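Local structure of methyl-coenzyme M reductase subunit beta (Methanosarcina barkeri, 1E6Y) at residues 3-8 / 15-20; 188-193 / 371-376; 305-310 / 330-335. The protein forms part of the nickel F430 enzyme that catalyses the last step of methanogenesis, releasing methane from methyl-coenzyme M with coenzyme B as reductant. All coordinates share one frame; numbering follows the deposited sequence.

Interaction 1. Residues 3-8 / 15-20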
loop_
_atom_site.group_PDB
_atom_site.type_symbol
_atom_site.label_atom_id
_atom_site.label_comp_id
_atom_site.label_asym_id
_atom_site.label_seq_id
_atom_site.Cartn_x
_atom_site.Cartn_y
_atom_site.Cartn_z
ATOM N N THR E 3 6.508 -44.027 8.552
ATOM C CA THR E 3 6.373 -43.882 9.992
ATOM C C THR E 3 7.684 -43.419 10.611
ATOM O O THR E 3 8.760 -43.632 10.052
ATOM C CB THR E 3 5.963 -45.205 10.656
ATOM O OG1 THR E 3 6.907 -46.224 10.309
ATOM C CG2 THR E 3 4.576 -45.623 10.204
ATOM N N VAL E 4 7.578 -42.766 11.760
ATOM C CA VAL E 4 8.737 -42.335 12.526
ATOM C C VAL E 4 8.465 -42.607 14.000
ATOM O O VAL E 4 7.317 -42.822 14.395
ATOM C CB VAL E 4 8.999 -40.819 12.346
ATOM C CG1 VAL E 4 9.356 -40.507 10.898
ATOM C CG2 VAL E 4 7.769 -40.016 12.772
ATOM N N ASP E 5 9.523 -42.625 14.806
ATOM C CA ASP E 5 9.376 -42.590 16.255
ATOM C C ASP E 5 9.608 -41.157 16.716
ATOM O O ASP E 5 10.569 -40.517 16.294
ATOM C CB ASP E 5 10.397 -43.515 16.925
ATOM C CG ASP E 5 10.219 -44.977 16.536
ATOM O OD1 ASP E 5 9.142 -45.361 16.031
ATOM O OD2 ASP E 5 11.162 -45.757 16.767
ATOM N N ILE E 6 8.705 -40.639 17.541
ATOM C CA ILE E 6 8.831 -39.270 18.039
ATOM C C ILE E 6 9.577 -39.248 19.370
ATOM O O ILE E 6 9.224 -39.973 20.301
ATOM C CB ILE E 6 7.439 -38.602 18.219
ATOM C CG1 ILE E 6 6.706 -38.534 16.875
ATOM C CG2 ILE E 6 7.593 -37.210 18.821
ATOM C CD1 ILE E 6 7.441 -37.758 15.799
ATOM N N TYR E 7 10.647 -38.460 19.424
ATOM C CA TYR E 7 11.431 -38.266 20.643
ATOM C C TYR E 7 11.304 -36.817 21.108
ATOM O O TYR E 7 11.227 -35.906 20.279
ATOM C CB TYR E 7 12.909 -38.577 20.380
ATOM C CG TYR E 7 13.230 -40.048 20.240
ATOM C CD1 TYR E 7 12.841 -40.764 19.104
ATOM C CD2 TYR E 7 13.958 -40.719 21.223
ATOM C CE1 TYR E 7 13.167 -42.104 18.953
ATOM C CE2 TYR E 7 14.291 -42.059 21.082
ATOM C CZ TYR E 7 13.890 -42.745 19.947
ATOM O OH TYR E 7 14.193 -44.079 19.816
ATOM N N ASP E 8 11.326 -36.596 22.422
ATOM C CA ASP E 8 11.231 -35.233 22.942
ATOM C C ASP E 8 12.548 -34.466 22.868
ATOM O O ASP E 8 13.546 -34.966 22.345
ATOM C CB ASP E 8 10.664 -35.215 24.380
ATOM C CG ASP E 8 11.580 -35.886 25.414
ATOM O OD1 ASP E 8 11.096 -36.134 26.535
ATOM O OD2 ASP E 8 12.775 -36.125 25.146
ATOM N N GLU E 15 6.619 -41.683 21.438
ATOM C CA GLU E 15 5.688 -42.556 20.736
ATOM C C GLU E 15 6.376 -43.200 19.539
ATOM O O GLU E 15 7.101 -42.537 18.800
ATOM C CB GLU E 15 4.471 -41.758 20.264
ATOM C CG GLU E 15 3.307 -42.623 19.804
ATOM C CD GLU E 15 2.187 -41.824 19.151
ATOM O OE1 GLU E 15 2.118 -40.590 19.346
ATOM O OE2 GLU E 15 1.367 -42.439 18.439
ATOM N N SER E 16 6.127 -44.490 19.341
ATOM C CA SER E 16 6.719 -45.221 18.228
ATOM C C SER E 16 5.729 -45.385 17.086
ATOM O O SER E 16 4.520 -45.274 17.284
ATOM C CB SER E 16 7.191 -46.597 18.692
ATOM O OG SER E 16 8.169 -46.480 19.708
ATOM N N ASN E 17 6.252 -45.651 15.894
ATOM C CA ASN E 17 5.440 -46.011 14.736
ATOM C C ASN E 17 4.338 -44.996 14.456
ATOM O O ASN E 17 3.169 -45.354 14.295
ATOM C CB ASN E 17 4.843 -47.409 14.931
ATOM C CG ASN E 17 5.908 -48.465 15.137
ATOM O OD1 ASN E 17 6.802 -48.621 14.312
ATOM N ND2 ASN E 17 5.857 -49.150 16.272
ATOM N N VAL E 18 4.722 -43.723 14.458
ATOM C CA VAL E 18 3.817 -42.632 14.113
ATOM C C VAL E 18 3.841 -42.390 12.607
ATOM O O VAL E 18 4.891 -42.088 12.028
ATOM C CB VAL E 18 4.216 -41.327 14.848
ATOM C CG1 VAL E 18 3.258 -40.201 14.484
ATOM C CG2 VAL E 18 4.216 -41.552 16.354
ATOM N N ASP E 19 2.690 -42.568 11.966
ATOM C CA ASP E 19 2.550 -42.278 10.545
ATOM C C ASP E 19 2.665 -40.770 10.356
ATOM O O ASP E 19 1.985 -40.005 11.039
ATOM C CB ASP E 19 1.187 -42.765 10.048
ATOM C CG ASP E 19 1.105 -42.835 8.534
ATOM O OD1 ASP E 19 1.235 -41.786 7.875
ATOM O OD2 ASP E 19 0.876 -43.939 8.004
ATOM N N ILE E 20 3.507 -40.344 9.419
ATOM C CA ILE E 20 3.740 -38.916 9.218
ATOM C C ILE E 20 2.485 -38.175 8.751
ATOM O O ILE E 20 2.341 -36.979 8.999
ATOM C CB ILE E 20 4.901 -38.652 8.224
ATOM C CG1 ILE E 20 4.552 -39.177 6.833
ATOM C CG2 ILE E 20 6.182 -39.294 8.738
ATOM C CD1 ILE E 20 5.513 -38.720 5.763
HETATM O O HOH W 1 6.525 -48.573 11.728
HETATM O O HOH W 2 9.394 -48.128 15.451
#
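Val-4 and Val-18 face each other as an antiparallel hydrogen-bonded pair. Val-4 N donates to Val-18 O, and Val-18 N donates to Val-4 O at 2.7 Å. Ile-6 and Glu-15 pair the same way: Ile-6 N lies 2.8 Å from Glu-15 O, while the return bond from Glu-15 N to Ile-6 O is weak.

The polar side-chain contacts centre on Asp-5. Its CG lies beside the backbone N (chi1 -62°), and OD1 reaches over to Asn-17 N at 2.9 Å. The bond is nearly straight, 166° at the hydrogen, and runs close to the C-O direction of the carboxylate. Water 2 donates to Asp-5 OD1 at 2.8 Å and also to Asn-17 OD1. Water 1 links Asn-17 OD1 to Thr-3 OG1. An alanine in place of Asp-5 would probably leave Asn-17 N without its acceptor and water 2 without one of its anchors.

The apolar contacts lie on the face that carries Val-4, Ile-6 and Val-18. Ile-6 CG1 meets Val-18 CG2 at 3.9 Å, the two side chains crossing at about a right angle. Val-4 CG1 meets Ile-20 CG2 at 4.0 Å. Helix 228-241 covers Val-4 and Ile-20, and Ile-426 packs on Ile-6.

Asn-17 has positive phi and psi, and the chain turns a corner there. The register shifts by one between Val-4 and Ile-6. Two residues, Asn-17 and Val-18, stand opposite the single residue Val-4: a G1 beta bulge in the N-terminal beta hairpin of strands 3-7 and 13-19.

Interaction 2. Residues 188-193 / 371-376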
loop_
_atom_site.group_PDB
_atom_site.type_symbol
_atom_site.label_atom_id
_atom_site.label_comp_id
_atom_site.label_asym_id
_atom_site.label_seq_id
_atom_site.Cartn_x
_atom_site.Cartn_y
_atom_site.Cartn_z
ATOM N N LEU E 188 -0.175 -17.700 9.485
ATOM C CA LEU E 188 0.543 -18.461 10.508
ATOM C C LEU E 188 2.058 -18.382 10.321
ATOM O O LEU E 188 2.821 -18.819 11.185
ATOM C CB LEU E 188 0.089 -19.927 10.506
ATOM C CG LEU E 188 -1.393 -20.160 10.816
ATOM C CD1 LEU E 188 -1.745 -21.631 10.658
ATOM C CD2 LEU E 188 -1.702 -19.677 12.224
ATOM N N ARG E 189 2.491 -17.825 9.193
ATOM C CA ARG E 189 3.915 -17.576 8.975
ATOM C C ARG E 189 4.351 -16.227 9.493
ATOM O O ARG E 189 5.550 -15.993 9.671
ATOM C CB ARG E 189 4.236 -17.736 7.490
ATOM C CG ARG E 189 3.795 -19.084 6.932
ATOM C CD ARG E 189 4.446 -19.412 5.598
ATOM N NE ARG E 189 5.884 -19.657 5.799
ATOM C CZ ARG E 189 6.685 -19.813 4.726
ATOM N NH1 ARG E 189 7.964 -20.055 5.010
ATOM N NH2 ARG E 189 6.194 -19.731 3.508
ATOM N N ASN E 190 3.403 -15.351 9.811
ATOM C CA ASN E 190 3.767 -14.045 10.348
ATOM C C ASN E 190 3.880 -14.050 11.874
ATOM O O ASN E 190 3.105 -13.390 12.572
ATOM C CB ASN E 190 2.770 -12.975 9.893
ATOM C CG ASN E 190 3.369 -11.580 9.923
ATOM O OD1 ASN E 190 4.500 -11.389 10.375
ATOM N ND2 ASN E 190 2.632 -10.604 9.404
ATOM N N ILE E 191 4.868 -14.785 12.381
ATOM C CA ILE E 191 5.134 -14.861 13.815
ATOM C C ILE E 191 6.633 -14.685 14.028
ATOM O O ILE E 191 7.422 -15.539 13.622
ATOM C CB ILE E 191 4.708 -16.240 14.394
ATOM C CG1 ILE E 191 3.229 -16.502 14.100
ATOM C CG2 ILE E 191 4.972 -16.285 15.895
ATOM C CD1 ILE E 191 2.801 -17.929 14.338
ATOM N N MET E 192 7.033 -13.575 14.644
ATOM C CA MET E 192 8.456 -13.270 14.756
ATOM C C MET E 192 9.166 -14.282 15.650
ATOM O O MET E 192 8.569 -14.840 16.575
ATOM C CB MET E 192 8.677 -11.832 15.257
ATOM C CG MET E 192 8.772 -11.669 16.761
ATOM S SD MET E 192 8.814 -9.929 17.261
ATOM C CE MET E 192 10.312 -9.356 16.459
ATOM N N ALA E 193 10.392 -14.621 15.264
ATOM C CA ALA E 193 11.152 -15.681 15.915
ATOM C C ALA E 193 11.287 -15.465 17.421
ATOM O O ALA E 193 11.236 -16.422 18.194
ATOM C CB ALA E 193 12.525 -15.803 15.274
ATOM N N VAL E 371 13.872 -10.847 14.708
ATOM C CA VAL E 371 12.815 -10.047 14.086
ATOM C C VAL E 371 12.209 -10.721 12.855
ATOM O O VAL E 371 11.151 -10.316 12.373
ATOM C CB VAL E 371 13.321 -8.631 13.696
ATOM C CG1 VAL E 371 13.965 -7.962 14.897
ATOM C CG2 VAL E 371 14.299 -8.714 12.528
ATOM N N PHE E 372 12.848 -11.791 12.395
ATOM C CA PHE E 372 12.422 -12.468 11.178
ATOM C C PHE E 372 11.291 -13.460 11.415
ATOM O O PHE E 372 11.012 -13.851 12.550
ATOM C CB PHE E 372 13.614 -13.168 10.525
ATOM C CG PHE E 372 14.630 -12.219 9.961
ATOM C CD1 PHE E 372 15.707 -11.796 10.732
ATOM C CD2 PHE E 372 14.479 -11.705 8.678
ATOM C CE1 PHE E 372 16.620 -10.870 10.232
ATOM C CE2 PHE E 372 15.386 -10.781 8.169
ATOM C CZ PHE E 372 16.460 -10.364 8.947
ATOM N N ASN E 373 10.616 -13.823 10.330
ATOM C CA ASN E 373 9.489 -14.747 10.379
ATOM C C ASN E 373 9.205 -15.299 8.985
ATOM O O ASN E 373 9.795 -14.848 8.000
ATOM C CB ASN E 373 8.240 -14.051 10.947
ATOM C CG ASN E 373 7.928 -12.738 10.249
ATOM O OD1 ASN E 373 7.245 -12.714 9.226
ATOM N ND2 ASN E 373 8.416 -11.636 10.810
ATOM N N GLY E 374 8.323 -16.292 8.909
ATOM C CA GLY E 374 8.021 -16.931 7.640
ATOM C C GLY E 374 7.297 -16.041 6.641
ATOM O O GLY E 374 7.178 -16.401 5.470
ATOM N N ASN E 375 6.788 -14.899 7.103
ATOM C CA ASN E 375 6.128 -13.929 6.226
ATOM C C ASN E 375 7.044 -12.749 5.882
ATOM O O ASN E 375 6.695 -11.909 5.049
ATOM C CB ASN E 375 4.838 -13.418 6.884
ATOM C CG ASN E 375 4.065 -12.456 5.991
ATOM O OD1 ASN E 375 3.497 -12.853 4.973
ATOM N ND2 ASN E 375 4.055 -11.182 6.365
ATOM N N HIS E 376 8.215 -12.693 6.512
ATOM C CA HIS E 376 9.186 -11.636 6.237
ATOM C C HIS E 376 9.693 -11.794 4.807
ATOM O O HIS E 376 9.959 -12.910 4.363
ATOM C CB HIS E 376 10.357 -11.730 7.224
ATOM C CG HIS E 376 11.117 -10.449 7.395
ATOM N ND1 HIS E 376 11.904 -9.910 6.400
ATOM C CD2 HIS E 376 11.258 -9.638 8.469
ATOM C CE1 HIS E 376 12.499 -8.822 6.854
ATOM N NE2 HIS E 376 12.127 -8.635 8.108
HETATM O O HOH W 3 7.612 -17.270 11.582
#
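Arg-189 meets Gly-374 through a bend at chi3 (69°), which lays the guanidinium against the Gly-374 carbonyl. Met-192 bends at its own chi3 (-61°) and brings CE to Val-371. The contact is largely buried and joins two mainly irregular segments. Residues 373-376 form a type I beta turn. Across from it is an inverse gamma turn centred on Asn-190, closed by a weak bond from Ile-191 N to Arg-189 O. Met-192 holds the N-cap position of helix 193-199.

Gly-374 O sits 3.4 Å above the guanidinium plane of Arg-189, over its centre. Arg-189 NH1 is held outside the two segments, by a salt bridge to Glu-215 and a hydrogen bond to Ser-382 O. Gly-374 has no side chain, and the arginine side chain lies close over its backbone.

Asn-375 packs its CB on Asn-190 CB at 3.7 Å. Its amide is fixed by Asn-180 O and Glu-182 N, outside the two segments. Asn-373 CB lies 3.2 Å from Ile-191 O. Water 3 accepts from Gly-374 N at 2.9 Å and also lies by Ile-191 O, to which it probably donates.

At the far end of the contact, Met-192 CE touches Val-371 CA at 3.5 Å. The loop 371-376 leads into the coenzyme B pocket: His-376 touches the bound coenzyme, and Phe-372 CD2 lies over one face of the imidazole. Phe-372 thus links the pocket to the start of helix 193-199, where Ala-193 N donates to Phe-372 O at 2.9 Å, with a C=O...N angle of 177°.

Interaction 3. Residues 305-310 / 330-335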
loop_
_atom_site.group_PDB
_atom_site.type_symbol
_atom_site.label_atom_id
_atom_site.label_comp_id
_atom_site.label_asym_id
_atom_site.label_seq_id
_atom_site.Cartn_x
_atom_site.Cartn_y
_atom_site.Cartn_z
ATOM N N VAL E 305 17.143 -31.771 8.743
ATOM C CA VAL E 305 17.644 -32.111 10.071
ATOM C C VAL E 305 19.065 -31.588 10.257
ATOM O O VAL E 305 19.374 -30.971 11.275
ATOM C CB VAL E 305 17.625 -33.644 10.303
ATOM C CG1 VAL E 305 18.371 -34.003 11.583
ATOM C CG2 VAL E 305 16.202 -34.128 10.388
ATOM N N GLY E 306 19.905 -31.799 9.246
ATOM C CA GLY E 306 21.278 -31.331 9.308
ATOM C C GLY E 306 21.387 -29.826 9.462
ATOM O O GLY E 306 22.256 -29.333 10.176
ATOM N N THR E 307 20.499 -29.101 8.787
ATOM C CA THR E 307 20.459 -27.643 8.856
ATOM C C THR E 307 20.169 -27.168 10.283
ATOM O O THR E 307 20.835 -26.262 10.791
ATOM C CB THR E 307 19.382 -27.073 7.895
ATOM O OG1 THR E 307 19.693 -27.451 6.548
ATOM C CG2 THR E 307 19.321 -25.554 7.987
ATOM N N LEU E 308 19.192 -27.796 10.932
ATOM C CA LEU E 308 18.847 -27.444 12.306
ATOM C C LEU E 308 19.898 -27.948 13.296
ATOM O O LEU E 308 20.261 -27.239 14.235
ATOM C CB LEU E 308 17.469 -28.002 12.673
ATOM C CG LEU E 308 16.959 -27.699 14.087
ATOM C CD1 LEU E 308 16.963 -26.198 14.350
ATOM C CD2 LEU E 308 15.559 -28.265 14.248
ATOM N N ALA E 309 20.410 -29.153 13.063
ATOM C CA ALA E 309 21.459 -29.712 13.914
ATOM C C ALA E 309 22.699 -28.821 13.902
ATOM O O ALA E 309 23.239 -28.479 14.958
ATOM C CB ALA E 309 21.814 -31.120 13.454
ATOM N N ALA E 310 23.075 -28.361 12.710
ATOM C CA ALA E 310 24.208 -27.455 12.550
ATOM C C ALA E 310 23.956 -26.127 13.258
ATOM O O ALA E 310 24.873 -25.549 13.833
ATOM C CB ALA E 310 24.489 -27.218 11.071
ATOM N N TYR E 330 25.901 -22.231 4.834
ATOM C CA TYR E 330 27.083 -23.049 4.630
ATOM C C TYR E 330 26.907 -24.530 4.903
ATOM O O TYR E 330 27.531 -25.345 4.230
ATOM C CB TYR E 330 28.257 -22.477 5.424
ATOM C CG TYR E 330 28.769 -21.207 4.795
ATOM C CD1 TYR E 330 28.509 -19.969 5.378
ATOM C CD2 TYR E 330 29.281 -21.226 3.500
ATOM C CE1 TYR E 330 28.718 -18.784 4.675
ATOM C CE2 TYR E 330 29.491 -20.054 2.790
ATOM C CZ TYR E 330 29.198 -18.839 3.374
ATOM O OH TYR E 330 29.292 -17.695 2.618
ATOM N N PHE E 331 25.972 -24.891 5.779
ATOM C CA PHE E 331 25.674 -26.312 5.959
ATOM C C PHE E 331 25.242 -26.906 4.626
ATOM O O PHE E 331 25.743 -27.954 4.211
ATOM C CB PHE E 331 24.568 -26.543 6.997
ATOM C CG PHE E 331 24.090 -27.971 7.040
ATOM C CD1 PHE E 331 24.874 -28.957 7.632
ATOM C CD2 PHE E 331 22.958 -28.357 6.324
ATOM C CE1 PHE E 331 24.553 -30.311 7.491
ATOM C CE2 PHE E 331 22.629 -29.707 6.177
ATOM C CZ PHE E 331 23.431 -30.685 6.760
ATOM N N ASN E 332 24.328 -26.212 3.949
ATOM C CA ASN E 332 23.753 -26.705 2.707
ATOM C C ASN E 332 24.691 -26.545 1.519
ATOM O O ASN E 332 24.790 -27.438 0.677
ATOM C CB ASN E 332 22.424 -26.001 2.438
ATOM C CG ASN E 332 21.322 -26.518 3.332
ATOM O OD1 ASN E 332 20.877 -27.652 3.182
ATOM N ND2 ASN E 332 20.980 -25.746 4.357
ATOM N N ASP E 333 25.407 -25.423 1.480
ATOM C CA ASP E 333 26.427 -25.181 0.463
ATOM C C ASP E 333 27.499 -26.272 0.513
ATOM O O ASP E 333 27.768 -26.934 -0.491
ATOM C CB ASP E 333 27.059 -23.802 0.693
ATOM C CG ASP E 333 27.901 -23.320 -0.482
ATOM O OD1 ASP E 333 28.021 -24.036 -1.500
ATOM O OD2 ASP E 333 28.448 -22.203 -0.384
ATOM N N ILE E 334 28.042 -26.505 1.705
ATOM C CA ILE E 334 29.112 -27.484 1.889
ATOM C C ILE E 334 28.601 -28.920 1.732
ATOM O O ILE E 334 29.318 -29.784 1.221
ATOM C CB ILE E 334 29.790 -27.327 3.275
ATOM C CG1 ILE E 334 30.403 -25.934 3.403
ATOM C CG2 ILE E 334 30.891 -28.367 3.448
ATOM C CD1 ILE E 334 30.871 -25.608 4.810
ATOM N N LEU E 335 27.344 -29.154 2.109
ATOM C CA LEU E 335 26.713 -30.458 1.914
ATOM C C LEU E 335 26.649 -30.819 0.436
ATOM O O LEU E 335 26.911 -31.965 0.061
ATOM C CB LEU E 335 25.297 -30.470 2.503
ATOM C CG LEU E 335 24.511 -31.779 2.385
ATOM C CD1 LEU E 335 25.208 -32.871 3.179
ATOM C CD2 LEU E 335 23.090 -31.578 2.888
#
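Phe-331 lays its ring on the backbone of Gly-306 and Thr-307. The contact joins helices 296-318 and 323-339, a helix-loop-helix pair whose short axis segments come within 9.6 Å at an angle of 129°.

The tight part is the ring. CG of Phe-331 is anti to the backbone N (chi1 171°), which directs the ring at the neighbouring helix. Gly-306 C lies 3.4 Å above the ring plane, over its centre, and Gly-306 CA is 3.4 Å from Phe-331 CZ. Gly-306 has no side chain, which lets the ring lie directly on the backbone. Ala-310 CB approaches Phe-331 CD1 obliquely at 3.9 Å.

The contact loosens toward Leu-335, which points toward 305-310 but makes no contact with it. It packs instead on Val-269 of helix 261-274. There is no solvent side here, as all residues are buried. Tyr-330, Asp-333 and Ile-334 pack against the gamma subunit, and Asp-333 also makes a salt bridge to Lys-337.

Thr-307 OG1 also donates to Ala-303 O. Asn-332 OD1 accepts from Cys-344 N, and ND2 also bonds Leu-328 O. Asn-332 ND2 donates to Thr-307 OG1 at 3.1 Å, the oxygen 20° out of the amide plane.

Interaction 1 comes first along the chain, in the N-terminal domain of the family. Interactions 2 and 3 belong to the C-terminal domain, and both segments of interaction 3 fall between 188-193 and 371-376. The centres of interactions 1 and 2 are about 28 Å apart, those of 1 and 3 about 23 Å, and those of 2 and 3 about 21 Å. None touches another. Helix 387-395 touches both interactions 2 and 3, through Ala-193 and Thr-307. Helix 348-358 does so too, through Phe-356 and Val-349. Interaction 1 closes the N-terminal hairpin, which packs on helix 228-241; interaction 2 lies beside the coenzyme B pocket; interaction 3 pairs two helices, one of which meets the gamma subunit.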